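Local coordinates for protein phytoene synthase (Enterococcus hirae, PDB 5IYS) that probably joins two molecules of farnesyl diphosphate head to head into dehydrosqualene, a C30 carotenoid precursor, with the help of magnesium ions, at residues Ser93-Phe96 and Asp97-Met101; Gln121-Thr124 and Arg125-Glu129; Glu225-Phe228 and Glu229-Pro232; Arg69-Glu72 and Arg73-Leu76. One frame throughout, in Å; residues are numbered along the deposited sequence.

Contact 1. Residues Ser93-Phe96 and Asp97-Met101; sequences SVVF and DNFPM
Met-101 sets CG opposite its own carbonyl carbon (chi1 -63°) and bends again at chi2 and chi3, which turns CG and the thioether toward Val-95 CG1, while the chain after Pro-100 brings its CB over the Phe-96 ring. The motif is the C-terminal end of helix 87-98 with the chain folded back on it, Phe-99 being the first residue off the helix. Met-101 CB stands 3.3 Å from the centroid of the Phe-96 ring, almost exactly on the ring normal, a CH-pi contact over one face. Met-101 SD lies farther out above a face of the Phe-96 ring, a more distant Met-aromatic contact, while Met-101 CG packs 3.8 Å from Val-95 CG1. Val-95 O takes the last firm helical bond, from Phe-99 N at 2.9 Å, and Pro-100 then reverses the chain as the centre of an inverse gamma turn. Beyond the pair, Phe-78 meets the Phe-96 ring edge to face, and Val-48 of helix 39-60 touches Met-101, so the turn is packed into the all-helical fold. On the outer side, two waters link Ser-93 to the Asp-97 carboxylate; one donates to Asp-97 OD2 at 2.6 Å and also bonds Ser-93 OG at 3.0 Å.

Contact 2. Residues Gln121-Thr124 and Arg125-Glu129; sequences QPET and RKDLE
Asp-127 OD2 is gripped twice by Thr-124, from OG1 at 2.6 Å and from the backbone N at 3.0 Å. The amide uses the anti lone pair of OD2, whereas the hydroxyl comes in from well above the carboxylate plane (71°). Thr-124 OG1 in turn accepts from Asp-127 N at 3.0 Å, a fairly straight bond (158°) that completes a capping box at the start of helix 125-143. The hydroxyl reaches both partners because Thr-124 holds OG1 between its backbone N and carbonyl carbon (chi1 61°). The first helical turn is closed by Leu-128 N, 3.0 Å from Thr-124 O, and just before the cap Pro-122 CB rests 4.1 Å from Leu-128 CB. Leu-128 continues inward onto Leu-167 and Ile-170 of helix 155-172. Salt bridges from Glu-123 to Lys-187 and from Arg-125 to Asp-189 tie both sides of the cap to helix 187-193. The threonine hydroxyl thus donates a hydrogen bond to the Asp-127 carboxylate and accepts one from the Asp-127 backbone N-H, giving this first-turn N-H a partner, and a carboxylate placed here would probably interact favourably with the positive end of the helix dipole.

Contact 3. Residues Glu225-Phe228 and Glu229-Pro232; sequences EESF and EMFP
The Phe-228 and Phe-231 rings leave the chain in the same direction, tilted 29° to each other and strongly offset, with centroids 5.3 Å apart. The meeting is through Phe-231 CE2, which comes obliquely to the Phe-228 ring, 3.5 Å from CD1. Here a run of i to i+3 turns carries helix 207-227 into a 3-10 segment. Three backbone bonds of equal length make it: Glu-229 N to Glu-226 O, Met-230 N to Ser-227 O and Phe-231 N to Phe-228 O, each 3.1 Å and each with its donor above the carbonyl plane. This three-residue spacing brings the two rings to the same side. They pack there on helix 236-258, Phe-228 against Ala-246 and Phe-231 against Leu-242. Met-230 heads elsewhere, to Pro-157 and Leu-161 of helix 155-172, and its side chain comes within about 4 Å of a bound farnesyl thiodiphosphate. Its CG sits between the backbone N and the carbonyl carbon (chi1 69°), and a bend at chi3 returns the methyl over its own turn, leaving Met-230 CE 3.2 Å from Ser-227 O and 4.0 Å from Ser-227 CB.

Contact 4. Residues Arg69-Glu72 and Arg73-Leu76; sequences RQLE and RQLL
Arg-73 begins the second of two consecutive turns in the regular alpha-helix 65-80, its N bonded to Arg-69 O at 3.0 Å. Its side chain starts out extended and then bends at chi3 (83°), which swings the guanidinium back along the helix until one face lies over Gln-70 CA. Arg-73 NH2 is then 4.0 Å from Gln-70 CG, a contact through the aliphatic part of the glutamine, whose amide plane is turned 35° from the guanidinium. Gln-74 follows, its N bonded to Gln-70 O. Its chain runs extended from a CG set opposite the carbonyl carbon (chi1 -70°), so that CG passes 3.3 Å from Gln-70 O and the amide arrives between Gln-70 and Leu-71. The amides of Gln-70 and Gln-74 approach through their nitrogens, NE2 to NE2 at 3.6 Å, while Gln-74 OE1 accepts a hydrogen bond from Trp-89 NE1 of helix 87-98, which fixes which way the amide faces. The same oxygen lies 3.7 Å from Leu-71 CD1, the two side chains crossing at about a right angle.

Leu-75 repeats the helical bond, to Leu-71 O at 3.1 Å, and turns its side chain inward: both leucines pack on Trp-89, Leu-71 also on Arg-54 and Ala-55 of helix 39-60, Leu-75 on Phe-107 and Leu-110 of helix 104-116. These two leucines face the neighbouring helices, with Gln-70 and Arg-73 on the exposed side. Leu-76 closes the turn with its N on Glu-72 O at 3.0 Å, and its CG lies 3.5 Å from that same Glu-72 O.

In the fold
All four contacts are local and follow one another in series; each joins adjacent residues and so closes no long loop, and none nests in or crosses another. From the N terminus, contact 4 comes first, within helix 65-80, beside helix 39-60, which carries the magnesium ligands Asp-56 and Asp-60. Contact 1 ends the next helix, 87-98, and turns the chain toward helix 104-116; the nearest atoms of these two contacts are about 6 Å apart. Contact 2 opens helix 125-143 after the following loop. Contact 3 lies where helix 207-227 gives way to the loop before helix 236-258, opposite contact 4 across the chain's centre. Contacts 2 and 3 both pack on helix 155-172, which bears Asn-169, a magnesium ligand.

Contact 1. Residues Ser93-Phe96 and Asp97-Met101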
# COMPACT_ATOMS: atom_id res chain seq x y z
N SER A 93 8.27 17.83 -5.67
CA SER A 93 9.43 18.41 -6.35
C SER A 93 10.67 18.44 -5.45
O SER A 93 11.79 18.19 -5.90
CB SER A 93 9.12 19.84 -6.80
OG SER A 93 10.15 20.30 -7.66
N VAL A 94 10.50 18.80 -4.19
CA VAL A 94 11.62 18.71 -3.24
C VAL A 94 12.19 17.31 -3.04
O VAL A 94 13.41 17.09 -3.02
CB VAL A 94 11.23 19.30 -1.85
CG1 VAL A 94 12.36 19.08 -0.86
CG2 VAL A 94 10.90 20.77 -1.97
N VAL A 95 11.29 16.32 -2.94
CA VAL A 95 11.74 14.94 -2.84
C VAL A 95 12.52 14.52 -4.09
O VAL A 95 13.59 13.91 -3.98
CB VAL A 95 10.55 13.98 -2.55
CG1 VAL A 95 11.07 12.58 -2.31
CG2 VAL A 95 9.76 14.44 -1.28
N PHE A 96 11.96 14.79 -5.26
CA PHE A 96 12.62 14.49 -6.54
C PHE A 96 13.94 15.26 -6.72
O PHE A 96 14.90 14.72 -7.27
CB PHE A 96 11.72 14.80 -7.73
CG PHE A 96 10.84 13.63 -8.16
CD1 PHE A 96 9.82 13.19 -7.33
CD2 PHE A 96 11.11 12.92 -9.34
CE1 PHE A 96 8.96 12.16 -7.71
CE2 PHE A 96 10.30 11.81 -9.71
CZ PHE A 96 9.23 11.43 -8.89
N ASP A 97 14.05 16.45 -6.12
CA ASP A 97 15.33 17.17 -6.11
C ASP A 97 16.39 16.50 -5.24
O ASP A 97 17.61 16.70 -5.48
CB ASP A 97 15.16 18.60 -5.58
CG ASP A 97 14.60 19.55 -6.62
OD1 ASP A 97 14.42 19.17 -7.80
OD2 ASP A 97 14.30 20.70 -6.22
N ASN A 98 15.94 15.88 -4.15
CA ASN A 98 16.84 15.41 -3.10
C ASN A 98 17.24 13.95 -3.22
O ASN A 98 18.21 13.53 -2.59
CB ASN A 98 16.22 15.62 -1.70
CG ASN A 98 16.18 17.10 -1.28
OD1 ASN A 98 16.77 17.99 -1.89
ND2 ASN A 98 15.41 17.37 -0.22
N PHE A 99 16.39 13.13 -3.84
CA PHE A 99 16.63 11.68 -3.96
C PHE A 99 16.42 11.30 -5.42
O PHE A 99 15.70 12.00 -6.12
CB PHE A 99 15.62 10.93 -3.08
CG PHE A 99 15.82 11.18 -1.60
CD1 PHE A 99 16.75 10.45 -0.88
CD2 PHE A 99 15.06 12.14 -0.95
CE1 PHE A 99 16.93 10.70 0.48
CE2 PHE A 99 15.27 12.42 0.39
CZ PHE A 99 16.21 11.70 1.10
N PRO A 100 16.97 10.15 -5.85
CA PRO A 100 16.82 9.71 -7.24
C PRO A 100 15.46 9.09 -7.50
O PRO A 100 15.33 7.91 -7.86
CB PRO A 100 17.95 8.69 -7.40
CG PRO A 100 18.22 8.18 -6.02
CD PRO A 100 17.82 9.26 -5.04
N MET A 101 14.41 9.86 -7.19
CA MET A 101 13.05 9.41 -7.44
C MET A 101 12.84 9.27 -8.94
O MET A 101 13.43 10.03 -9.71
CB MET A 101 12.11 10.49 -6.90
CG MET A 101 12.28 10.65 -5.39
SD MET A 101 11.54 9.30 -4.43
CE MET A 101 9.80 9.57 -4.76
O HOH W 1 12.24 18.68 -8.85
O HOH W 2 12.21 22.25 -6.69
O HOH W 3 14.87 12.62 -9.27

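Contact 2. Residues Gln121-Thr124 and Arg125-Glu129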
# COMPACT_ATOMS: atom_id res chain seq x y z
N GLN A 121 -13.49 -8.26 -12.13
CA GLN A 121 -12.90 -9.32 -11.33
C GLN A 121 -11.75 -10.01 -12.06
O GLN A 121 -11.92 -10.46 -13.19
CB GLN A 121 -13.96 -10.38 -11.00
CG GLN A 121 -13.44 -11.47 -10.07
CD GLN A 121 -14.45 -12.57 -9.83
OE1 GLN A 121 -15.55 -12.54 -10.38
NE2 GLN A 121 -14.05 -13.57 -9.05
N PRO A 122 -10.60 -10.17 -11.39
CA PRO A 122 -9.50 -10.91 -12.01
C PRO A 122 -9.94 -12.31 -12.37
O PRO A 122 -10.53 -12.98 -11.53
CB PRO A 122 -8.48 -10.99 -10.88
CG PRO A 122 -9.26 -10.85 -9.65
CD PRO A 122 -10.29 -9.81 -10.00
N GLU A 123 -9.53 -12.82 -13.53
CA GLU A 123 -9.84 -14.20 -13.87
C GLU A 123 -8.84 -15.16 -13.24
O GLU A 123 -9.22 -16.21 -12.70
CB GLU A 123 -9.95 -14.39 -15.39
CG GLU A 123 -10.44 -13.13 -16.12
CD GLU A 123 -11.54 -13.37 -17.14
OE1 GLU A 123 -11.36 -12.96 -18.31
OE2 GLU A 123 -12.60 -13.93 -16.78
N THR A 124 -7.58 -14.75 -13.18
CA THR A 124 -6.54 -15.64 -12.65
C THR A 124 -5.74 -14.95 -11.53
O THR A 124 -5.81 -13.74 -11.38
CB THR A 124 -5.57 -16.04 -13.77
OG1 THR A 124 -4.96 -14.85 -14.28
CG2 THR A 124 -6.33 -16.71 -14.93
N ARG A 125 -4.90 -15.71 -10.82
CA ARG A 125 -3.98 -15.13 -9.85
C ARG A 125 -2.89 -14.32 -10.54
O ARG A 125 -2.39 -13.35 -9.98
CB ARG A 125 -3.32 -16.22 -9.00
CG ARG A 125 -4.27 -16.81 -7.97
CD ARG A 125 -3.55 -17.15 -6.67
NE ARG A 125 -4.44 -17.82 -5.73
CZ ARG A 125 -4.04 -18.48 -4.64
NH1 ARG A 125 -2.75 -18.58 -4.35
NH2 ARG A 125 -4.94 -19.08 -3.87
N LYS A 126 -2.53 -14.71 -11.75
CA LYS A 126 -1.64 -13.88 -12.56
C LYS A 126 -2.24 -12.50 -12.80
O LYS A 126 -1.52 -11.48 -12.74
CB LYS A 126 -1.37 -14.56 -13.91
CG LYS A 126 -0.16 -14.03 -14.65
CD LYS A 126 0.59 -15.19 -15.31
CE LYS A 126 1.44 -14.73 -16.50
NZ LYS A 126 1.76 -15.85 -17.43
N ASP A 127 -3.52 -12.48 -13.16
CA ASP A 127 -4.21 -11.21 -13.38
C ASP A 127 -4.18 -10.40 -12.08
O ASP A 127 -3.97 -9.18 -12.08
CB ASP A 127 -5.67 -11.41 -13.79
CG ASP A 127 -5.82 -11.98 -15.19
OD1 ASP A 127 -5.20 -11.43 -16.12
OD2 ASP A 127 -6.51 -13.00 -15.34
N LEU A 128 -4.47 -11.08 -10.98
CA LEU A 128 -4.56 -10.38 -9.70
C LEU A 128 -3.17 -9.87 -9.31
O LEU A 128 -3.04 -8.77 -8.78
CB LEU A 128 -5.10 -11.30 -8.59
CG LEU A 128 -5.28 -10.67 -7.19
CD1 LEU A 128 -6.10 -9.37 -7.21
CD2 LEU A 128 -5.91 -11.66 -6.21
N GLU A 129 -2.14 -10.65 -9.61
CA GLU A 129 -0.77 -10.21 -9.32
C GLU A 129 -0.32 -8.98 -10.13
O GLU A 129 0.37 -8.09 -9.63
CB GLU A 129 0.18 -11.40 -9.50
CG GLU A 129 1.62 -11.00 -9.75
CD GLU A 129 2.48 -12.20 -10.11
OE1 GLU A 129 2.01 -13.09 -10.85
OE2 GLU A 129 3.63 -12.26 -9.61

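Contact 3. Residues Glu225-Phe228 and Glu229-Pro232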
# COMPACT_ATOMS: atom_id res chain seq x y z
N GLU A 225 7.39 -12.55 3.83
CA GLU A 225 8.66 -13.18 4.17
C GLU A 225 9.73 -13.05 3.08
O GLU A 225 10.87 -12.70 3.38
CB GLU A 225 8.47 -14.64 4.59
CG GLU A 225 8.06 -14.80 6.06
CD GLU A 225 9.17 -14.42 7.05
OE1 GLU A 225 10.35 -14.66 6.73
OE2 GLU A 225 8.87 -13.85 8.13
N GLU A 226 9.37 -13.31 1.83
CA GLU A 226 10.27 -13.09 0.71
C GLU A 226 10.77 -11.65 0.61
O GLU A 226 11.95 -11.42 0.37
CB GLU A 226 9.69 -13.56 -0.62
CG GLU A 226 9.40 -15.06 -0.71
CD GLU A 226 8.47 -15.40 -1.85
OE1 GLU A 226 8.56 -14.71 -2.89
OE2 GLU A 226 7.63 -16.33 -1.71
N SER A 227 9.90 -10.68 0.85
CA SER A 227 10.28 -9.28 0.66
C SER A 227 11.33 -8.85 1.68
O SER A 227 12.09 -7.91 1.42
CB SER A 227 9.06 -8.34 0.75
OG SER A 227 8.64 -8.18 2.11
N PHE A 228 11.33 -9.50 2.84
CA PHE A 228 12.26 -9.18 3.92
C PHE A 228 13.73 -9.48 3.55
O PHE A 228 14.65 -8.97 4.18
CB PHE A 228 11.90 -9.92 5.22
CG PHE A 228 10.54 -9.56 5.79
CD1 PHE A 228 9.83 -8.46 5.32
CD2 PHE A 228 9.94 -10.39 6.74
CE1 PHE A 228 8.62 -8.09 5.90
CE2 PHE A 228 8.71 -10.04 7.32
CZ PHE A 228 8.03 -8.91 6.88
N GLU A 229 13.94 -10.17 2.44
CA GLU A 229 15.27 -10.34 1.89
C GLU A 229 15.98 -9.02 1.57
O GLU A 229 17.22 -8.93 1.60
CB GLU A 229 15.14 -11.15 0.61
CG GLU A 229 16.43 -11.41 -0.12
CD GLU A 229 16.18 -12.27 -1.35
OE1 GLU A 229 15.58 -13.36 -1.20
OE2 GLU A 229 16.55 -11.83 -2.47
N MET A 230 15.20 -7.96 1.34
CA MET A 230 15.82 -6.66 1.05
C MET A 230 16.50 -6.00 2.25
O MET A 230 17.27 -5.07 2.07
CB MET A 230 14.82 -5.69 0.43
CG MET A 230 13.75 -5.23 1.37
SD MET A 230 12.54 -4.22 0.46
CE MET A 230 11.06 -4.92 1.17
N PHE A 231 16.25 -6.47 3.47
CA PHE A 231 16.70 -5.67 4.63
C PHE A 231 18.17 -5.29 4.69
O PHE A 231 18.52 -4.15 5.05
CB PHE A 231 16.18 -6.22 5.97
CG PHE A 231 14.70 -5.97 6.19
CD1 PHE A 231 14.16 -4.71 5.99
CD2 PHE A 231 13.85 -7.00 6.57
CE1 PHE A 231 12.79 -4.48 6.18
CE2 PHE A 231 12.49 -6.77 6.79
CZ PHE A 231 11.95 -5.53 6.53
N PRO A 232 19.07 -6.24 4.33
CA PRO A 232 20.48 -5.89 4.44
C PRO A 232 20.90 -4.72 3.56
O PRO A 232 21.94 -4.11 3.83
CB PRO A 232 21.20 -7.19 4.04
CG PRO A 232 20.21 -8.29 4.43
CD PRO A 232 18.83 -7.68 4.19

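Contact 4. Residues Arg69-Glu72 and Arg73-Leu76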
# COMPACT_ATOMS: atom_id res chain seq x y z
N ARG A 69 -7.93 12.27 -14.62
CA ARG A 69 -7.29 12.89 -15.79
C ARG A 69 -6.46 14.14 -15.51
O ARG A 69 -5.41 14.35 -16.12
CB ARG A 69 -8.32 13.22 -16.88
CG ARG A 69 -8.72 12.00 -17.72
CD ARG A 69 -9.59 12.36 -18.92
NE ARG A 69 -10.88 12.94 -18.56
CZ ARG A 69 -11.99 12.24 -18.31
NH1 ARG A 69 -11.98 10.91 -18.38
NH2 ARG A 69 -13.11 12.86 -17.99
N GLN A 70 -7.02 15.06 -14.72
CA GLN A 70 -6.27 16.24 -14.31
C GLN A 70 -4.97 15.86 -13.59
O GLN A 70 -3.96 16.55 -13.70
CB GLN A 70 -7.09 17.08 -13.35
CG GLN A 70 -6.25 18.23 -12.81
CD GLN A 70 -6.96 19.09 -11.78
OE1 GLN A 70 -7.90 18.64 -11.11
NE2 GLN A 70 -6.47 20.32 -11.61
N LEU A 71 -5.07 14.86 -12.72
CA LEU A 71 -3.93 14.37 -11.95
C LEU A 71 -2.90 13.81 -12.92
O LEU A 71 -1.70 14.02 -12.76
CB LEU A 71 -4.38 13.33 -10.91
CG LEU A 71 -3.32 12.79 -9.95
CD1 LEU A 71 -2.68 13.97 -9.23
CD2 LEU A 71 -3.89 11.82 -8.92
N GLU A 72 -3.36 13.15 -13.98
CA GLU A 72 -2.44 12.57 -14.96
C GLU A 72 -1.74 13.68 -15.73
O GLU A 72 -0.57 13.56 -16.09
CB GLU A 72 -3.17 11.67 -15.97
CG GLU A 72 -3.85 10.41 -15.40
CD GLU A 72 -4.92 9.80 -16.32
OE1 GLU A 72 -4.67 9.68 -17.54
OE2 GLU A 72 -6.01 9.41 -15.83
N ARG A 73 -2.45 14.78 -15.98
CA ARG A 73 -1.85 15.88 -16.71
C ARG A 73 -0.79 16.58 -15.89
O ARG A 73 0.21 17.05 -16.43
CB ARG A 73 -2.91 16.91 -17.10
CG ARG A 73 -2.31 18.20 -17.66
CD ARG A 73 -3.37 19.19 -18.13
NE ARG A 73 -3.93 20.01 -17.05
CZ ARG A 73 -5.22 20.02 -16.70
NH1 ARG A 73 -6.09 19.24 -17.32
NH2 ARG A 73 -5.64 20.83 -15.74
N GLN A 74 -1.04 16.72 -14.59
CA GLN A 74 -0.06 17.28 -13.67
C GLN A 74 1.21 16.43 -13.59
O GLN A 74 2.33 16.95 -13.60
CB GLN A 74 -0.69 17.40 -12.29
CG GLN A 74 -1.73 18.48 -12.27
CD GLN A 74 -2.45 18.54 -10.96
OE1 GLN A 74 -2.56 17.54 -10.25
NE2 GLN A 74 -3.04 19.69 -10.66
N LEU A 75 1.03 15.12 -13.63
CA LEU A 75 2.17 14.21 -13.54
C LEU A 75 2.99 14.30 -14.84
O LEU A 75 4.22 14.28 -14.81
CB LEU A 75 1.65 12.77 -13.34
CG LEU A 75 2.73 11.68 -13.36
CD1 LEU A 75 3.84 11.95 -12.38
CD2 LEU A 75 2.00 10.31 -13.10
N LEU A 76 2.31 14.38 -15.99
CA LEU A 76 3.02 14.54 -17.25
C LEU A 76 3.84 15.82 -17.22
O LEU A 76 4.99 15.84 -17.66
CB LEU A 76 2.09 14.53 -18.47
CG LEU A 76 1.48 13.18 -18.86
CD1 LEU A 76 0.23 13.36 -19.72
CD2 LEU A 76 2.48 12.24 -19.56